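Local coordinates for putative glycyl-glycine endopeptidase lytM (Ruminococcus gnavus, PDB 3NYY), which is probably a metal-dependent endopeptidase of the M23 family, related to the LytM enzymes that cut glycyl-glycine bonds, at residues Gly148-Lys153 with Ala182-Gly187; Trp161-Thr166 with Ala176-Tyr181. All blocks are in the same frame, centred on the assembly; numbering follows the deposited sequence.

Contact 1 (Gly148-Lys153 with Ala182-Gly187); sequences GVVTEK and AELEKG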
loop_
_atom_site.group_PDB
_atom_site.type_symbol
_atom_site.label_atom_id
_atom_site.label_comp_id
_atom_site.label_asym_id
_atom_site.label_seq_id
_atom_site.Cartn_x
_atom_site.Cartn_y
_atom_site.Cartn_z
ATOM N N GLY A 148 24.108 -2.897 -13.518
ATOM C CA GLY A 148 24.302 -4.310 -13.208
ATOM C C GLY A 148 24.299 -5.203 -14.404
ATOM O O GLY A 148 24.630 -4.753 -15.521
ATOM N N VAL A 149 24.010 -6.482 -14.169
ATOM C CA VAL A 149 24.008 -7.507 -15.225
ATOM C C VAL A 149 22.691 -8.240 -15.095
ATOM O O VAL A 149 22.232 -8.480 -13.979
ATOM C CB VAL A 149 25.188 -8.499 -15.071
ATOM C CG1 VAL A 149 25.093 -9.586 -16.105
ATOM C CG2 VAL A 149 26.556 -7.717 -15.129
ATOM N N VAL A 150 22.066 -8.560 -16.220
ATOM C CA VAL A 150 20.847 -9.370 -16.234
ATOM C C VAL A 150 21.230 -10.795 -15.843
ATOM O O VAL A 150 21.963 -11.472 -16.570
ATOM C CB VAL A 150 20.143 -9.399 -17.618
ATOM C CG1 VAL A 150 18.864 -10.268 -17.539
ATOM C CG2 VAL A 150 19.826 -7.966 -18.090
ATOM N N THR A 151 20.760 -11.226 -14.682
ATOM C CA THR A 151 21.057 -12.515 -14.057
ATOM C C THR A 151 20.000 -13.574 -14.316
ATOM O O THR A 151 20.324 -14.760 -14.434
ATOM C CB THR A 151 21.188 -12.330 -12.531
ATOM O OG1 THR A 151 22.216 -11.372 -12.282
ATOM C CG2 THR A 151 21.490 -13.647 -11.799
ATOM N N GLU A 152 18.723 -13.150 -14.311
ATOM C CA GLU A 152 17.627 -14.046 -14.642
ATOM C C GLU A 152 16.624 -13.309 -15.504
ATOM O O GLU A 152 16.433 -12.083 -15.359
ATOM C CB GLU A 152 16.957 -14.588 -13.368
ATOM C CG GLU A 152 17.810 -15.623 -12.634
ATOM C CD GLU A 152 17.162 -16.185 -11.383
ATOM O OE1 GLU A 152 16.608 -15.400 -10.591
ATOM O OE2 GLU A 152 17.223 -17.418 -11.179
ATOM N N LYS A 153 15.976 -14.045 -16.398
ATOM C CA LYS A 153 14.939 -13.482 -17.253
ATOM C C LYS A 153 14.014 -14.592 -17.690
ATOM O O LYS A 153 14.443 -15.554 -18.340
ATOM C CB LYS A 153 15.521 -12.803 -18.466
ATOM C CG LYS A 153 14.457 -12.112 -19.353
ATOM C CD LYS A 153 15.028 -11.854 -20.734
ATOM C CE LYS A 153 13.988 -11.175 -21.675
ATOM N NZ LYS A 153 14.374 -11.407 -23.088
ATOM N N ALA A 182 12.076 -5.409 -22.160
ATOM C CA ALA A 182 12.975 -4.690 -23.050
ATOM C C ALA A 182 13.821 -5.726 -23.793
ATOM O O ALA A 182 13.799 -6.918 -23.430
ATOM C CB ALA A 182 13.832 -3.739 -22.238
ATOM N N GLU A 183 14.583 -5.301 -24.818
ATOM C CA GLU A 183 15.450 -6.212 -25.587
ATOM C C GLU A 183 16.706 -6.515 -24.807
ATOM O O GLU A 183 17.730 -5.861 -24.980
ATOM C CB GLU A 183 15.828 -5.608 -26.938
ATOM C CG GLU A 183 14.674 -5.577 -27.847
ATOM C CD GLU A 183 15.025 -5.158 -29.260
ATOM O OE1 GLU A 183 16.227 -5.005 -29.590
ATOM O OE2 GLU A 183 14.080 -4.995 -30.033
ATOM N N LEU A 184 16.607 -7.490 -23.911
ATOM C CA LEU A 184 17.672 -7.847 -22.987
ATOM C C LEU A 184 17.728 -9.366 -22.842
ATOM O O LEU A 184 16.691 -10.058 -22.885
ATOM C CB LEU A 184 17.446 -7.232 -21.597
ATOM C CG LEU A 184 17.478 -5.724 -21.489
ATOM C CD1 LEU A 184 16.901 -5.291 -20.124
ATOM C CD2 LEU A 184 18.873 -5.167 -21.677
ATOM N N GLU A 185 18.943 -9.869 -22.678
ATOM C CA GLU A 185 19.157 -11.279 -22.438
ATOM C C GLU A 185 20.055 -11.430 -21.242
ATOM O O GLU A 185 20.805 -10.506 -20.901
ATOM C CB GLU A 185 19.872 -11.939 -23.610
ATOM C CG GLU A 185 19.140 -11.777 -24.926
ATOM C CD GLU A 185 19.571 -12.812 -25.946
ATOM O OE1 GLU A 185 19.343 -14.017 -25.697
ATOM O OE2 GLU A 185 20.137 -12.420 -26.984
ATOM N N LYS A 186 19.960 -12.590 -20.601
ATOM C CA LYS A 186 20.861 -12.935 -19.532
ATOM C C LYS A 186 22.274 -12.685 -19.927
ATOM O O LYS A 186 22.677 -13.062 -21.046
ATOM C CB LYS A 186 20.721 -14.402 -19.120
ATOM C CG LYS A 186 19.526 -14.631 -18.234
ATOM C CD LYS A 186 19.145 -16.107 -18.119
ATOM C CE LYS A 186 20.156 -16.914 -17.331
ATOM N NZ LYS A 186 19.683 -18.334 -17.186
ATOM N N GLY A 187 23.027 -12.060 -19.020
ATOM C CA GLY A 187 24.432 -11.710 -19.272
ATOM C C GLY A 187 24.660 -10.297 -19.775
ATOM O O GLY A 187 25.785 -9.816 -19.734
#
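Strand 148-153, part of the antiparallel sheet of the M23 peptidase fold, carries a classic beta bulge: two successive residues, T151 and E152, lie opposite the single residue G164 of the neighbouring strand 162-166. The loop 182-187, leading from strand 180-181 to strand 189-190, runs obliquely across this strand. Two hydrogen bonds fasten it. G187 N donates to V150 O at 2.7 Å, almost straight (177° at the hydrogen) and in the carbonyl plane. The second is made by K153, whose CG is anti to the backbone N (chi1 -176°) and whose chain stays extended to its tip, so that NZ arrives nearly along the C=O axis of L184, 2.7 Å from L184 O.

Between these bonds V150 is the buried member of the contact. Its CB sits 3.5 Å from E185 O, while V150 CG2 approaches L184 CB at 4.3 Å, a loose apolar touch. L184 and V150 both pack on I163 and V190, which extends this small apolar cluster beyond the two segments. K186 bends its chain between CG and CE and lays its methylenes alongside the bulge: K186 CG is 4.1 Å from E152 CA, and K186 CE is 3.6 Å from T151 O. K186 is therefore used here through its aliphatic part.

The second shell fixes both partners. V150 and D188 are joined by a backbone hydrogen bond, continuing the pairing toward strand 189-190, and D188 OD2 accepts from E185 N. T151 OG1 has its main partner in T166 OG1. At G187 phi is positive (95°), and a CB would collide with the carbonyl oxygen of K186, which calls for glycine; V149 CG1 lies 3.7 Å from G187 O.

Contact 2 (Trp161-Thr166 with Ala176-Tyr181); sequences WRIGIT and AHLDSY
The ring planes of W161 and Y181 stand 74° apart, with the centroid of the five-membered indole ring 5.8 Å from that of the phenol, a pairing that is neither a stack nor edge-to-face. At the indole edge, in its plane, L178 O lies 3.2 Å from W161 CD1, and Y181 OH also comes in near that plane. R162 O and R162 C lie at the edge of the phenol. Y181 CE2 meets W161 CE3 at 3.8 Å. The H177 ring carries A176 CB over one face, offset toward the rim, while H177 ND1 is hydrogen-bonded to S202 O. Further out, W155 meets W161 edge-to-face, F213 does the same with H177, and the H216 ring also meets H177.

L178 N donates to W161 O at 3.0 Å in the carbonyl plane, bent to 143° at the hydrogen. Beside it I163 CG2 packs on L178 CD1 at 3.8 Å, and I163 CB touches Y181 CE1.

These contacts join the R162 end of strand 162-166 to the corner at H177, where the chain leaves strand 172-178, the hairpin partner of 162-166, for strand 180-181 of another sheet. S202 OG, bonded to both W161 N and L178 O, ties the corner together. Y181 OH donates to R162 O at 2.7 Å; a phenylalanine here would lack the hydroxyl and would probably leave R162 O without this bond. The consecutive carbonyls of W161 and R162 are thus taken by L178 N and Y181 OH, so the backbone is held at both residues, the hydroxyl coming from 36° above the carbonyl plane.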
loop_
_atom_site.group_PDB
_atom_site.type_symbol
_atom_site.label_atom_id
_atom_site.label_comp_id
_atom_site.label_asym_id
_atom_site.label_seq_id
_atom_site.Cartn_x
_atom_site.Cartn_y
_atom_site.Cartn_z
ATOM N N TRP A 161 6.169 -12.681 -15.605
ATOM C CA TRP A 161 7.370 -12.310 -16.350
ATOM C C TRP A 161 8.219 -11.454 -15.410
ATOM O O TRP A 161 7.833 -10.325 -15.024
ATOM C CB TRP A 161 7.047 -11.487 -17.595
ATOM C CG TRP A 161 6.229 -12.236 -18.571
ATOM C CD1 TRP A 161 4.924 -11.960 -18.950
ATOM C CD2 TRP A 161 6.597 -13.445 -19.233
ATOM N NE1 TRP A 161 4.501 -12.907 -19.862
ATOM C CE2 TRP A 161 5.510 -13.820 -20.051
ATOM C CE3 TRP A 161 7.782 -14.234 -19.270
ATOM C CZ2 TRP A 161 5.542 -14.973 -20.833
ATOM C CZ3 TRP A 161 7.813 -15.364 -20.064
ATOM C CH2 TRP A 161 6.719 -15.702 -20.864
ATOM N N ARG A 162 9.352 -12.004 -15.003
ATOM C CA ARG A 162 10.258 -11.326 -14.127
ATOM C C ARG A 162 11.636 -11.223 -14.740
ATOM O O ARG A 162 12.010 -11.953 -15.664
ATOM C CB ARG A 162 10.319 -11.973 -12.722
ATOM C CG ARG A 162 10.830 -13.410 -12.588
ATOM C CD ARG A 162 12.357 -13.451 -12.652
ATOM N NE ARG A 162 12.993 -14.669 -12.168
ATOM C CZ ARG A 162 13.189 -15.767 -12.889
ATOM N NH1 ARG A 162 12.768 -15.860 -14.166
ATOM N NH2 ARG A 162 13.784 -16.810 -12.317
ATOM N N ILE A 163 12.366 -10.264 -14.220
ATOM C CA ILE A 163 13.749 -10.064 -14.611
ATOM C C ILE A 163 14.519 -9.737 -13.343
ATOM O O ILE A 163 14.015 -9.022 -12.475
ATOM C CB ILE A 163 13.888 -8.980 -15.736
ATOM C CG1 ILE A 163 15.305 -8.965 -16.321
ATOM C CG2 ILE A 163 13.397 -7.609 -15.287
ATOM C CD1 ILE A 163 15.393 -8.175 -17.641
ATOM N N GLY A 164 15.759 -10.242 -13.270
ATOM C CA GLY A 164 16.621 -10.026 -12.115
ATOM C C GLY A 164 17.955 -9.424 -12.541
ATOM O O GLY A 164 18.573 -9.895 -13.482
ATOM N N ILE A 165 18.358 -8.355 -11.860
ATOM C CA ILE A 165 19.600 -7.634 -12.124
ATOM C C ILE A 165 20.485 -7.754 -10.882
ATOM O O ILE A 165 20.106 -7.370 -9.778
ATOM C CB ILE A 165 19.306 -6.137 -12.356
ATOM C CG1 ILE A 165 18.336 -5.892 -13.507
ATOM C CG2 ILE A 165 20.620 -5.326 -12.556
ATOM C CD1 ILE A 165 18.688 -6.554 -14.833
ATOM N N THR A 166 21.711 -8.213 -11.080
ATOM C CA THR A 166 22.698 -8.220 -10.038
ATOM C C THR A 166 23.508 -6.942 -10.149
ATOM O O THR A 166 24.149 -6.678 -11.187
ATOM C CB THR A 166 23.575 -9.453 -10.074
ATOM O OG1 THR A 166 22.752 -10.608 -9.891
ATOM C CG2 THR A 166 24.655 -9.436 -8.934
ATOM N N ALA A 176 9.058 -8.010 -11.038
ATOM C CA ALA A 176 8.075 -9.045 -11.370
ATOM C C ALA A 176 6.705 -8.512 -11.828
ATOM O O ALA A 176 6.367 -7.327 -11.670
ATOM C CB ALA A 176 7.897 -10.016 -10.178
ATOM N N HIS A 177 5.982 -9.422 -12.492
ATOM C CA HIS A 177 4.628 -9.234 -13.058
ATOM C C HIS A 177 4.589 -8.352 -14.294
ATOM O O HIS A 177 3.501 -7.852 -14.650
ATOM C CB HIS A 177 3.635 -8.752 -11.996
ATOM C CG HIS A 177 3.647 -9.590 -10.765
ATOM N ND1 HIS A 177 3.364 -10.937 -10.794
ATOM C CD2 HIS A 177 3.998 -9.307 -9.488
ATOM C CE1 HIS A 177 3.517 -11.445 -9.578
ATOM N NE2 HIS A 177 3.909 -10.480 -8.771
ATOM N N LEU A 178 5.742 -8.211 -14.969
ATOM C CA LEU A 178 5.861 -7.387 -16.167
ATOM C C LEU A 178 4.915 -7.891 -17.291
ATOM O O LEU A 178 4.678 -9.112 -17.445
ATOM C CB LEU A 178 7.304 -7.369 -16.710
ATOM C CG LEU A 178 8.389 -6.869 -15.743
ATOM C CD1 LEU A 178 9.799 -7.112 -16.391
ATOM C CD2 LEU A 178 8.179 -5.391 -15.441
ATOM N N ASP A 179 4.466 -6.966 -18.124
ATOM C CA ASP A 179 3.638 -7.326 -19.278
ATOM C C ASP A 179 4.543 -7.736 -20.418
ATOM O O ASP A 179 4.181 -8.569 -21.276
ATOM C CB ASP A 179 2.776 -6.132 -19.695
ATOM C CG ASP A 179 1.778 -6.487 -20.784
ATOM O OD1 ASP A 179 0.921 -7.370 -20.518
ATOM O OD2 ASP A 179 1.866 -5.881 -21.899
ATOM N N SER A 180 5.727 -7.142 -20.463
ATOM C CA SER A 180 6.686 -7.438 -21.500
ATOM C C SER A 180 8.064 -6.996 -21.071
ATOM O O SER A 180 8.206 -6.227 -20.089
ATOM C CB SER A 180 6.294 -6.701 -22.779
ATOM O OG SER A 180 6.518 -5.315 -22.662
ATOM N N TYR A 181 9.073 -7.451 -21.822
ATOM C CA TYR A 181 10.471 -7.111 -21.584
ATOM C C TYR A 181 11.059 -6.141 -22.609
ATOM O O TYR A 181 10.627 -6.108 -23.787
ATOM C CB TYR A 181 11.306 -8.346 -21.657
ATOM C CG TYR A 181 11.027 -9.414 -20.619
ATOM C CD1 TYR A 181 11.248 -9.203 -19.288
ATOM C CD2 TYR A 181 10.634 -10.669 -20.995
ATOM C CE1 TYR A 181 11.058 -10.199 -18.381
ATOM C CE2 TYR A 181 10.439 -11.684 -20.082
ATOM C CZ TYR A 181 10.644 -11.454 -18.762
ATOM O OH TYR A 181 10.463 -12.507 -17.855
#

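The centres of contacts 1 and 2 are 9 Å apart, both in the M23 peptidase part of the chain. Along the chain the order is 148-153, 161-166, 176-181, 182-187, so contact 2 falls wholly between the two halves of contact 1. Strands 148-153 and 162-166 are antiparallel neighbours in one sheet, joined by T151 N to G164 O at 2.8 Å, a probable hydrogen bond. K153 CE packs on Y181 CD2 at 3.5 Å, bringing the lysine of one contact against the phenol of the other. Segments 176-181 and 182-187 run on directly, so one continuous stretch crosses from the buried hairpin corner to the surface loop, linking two sheets.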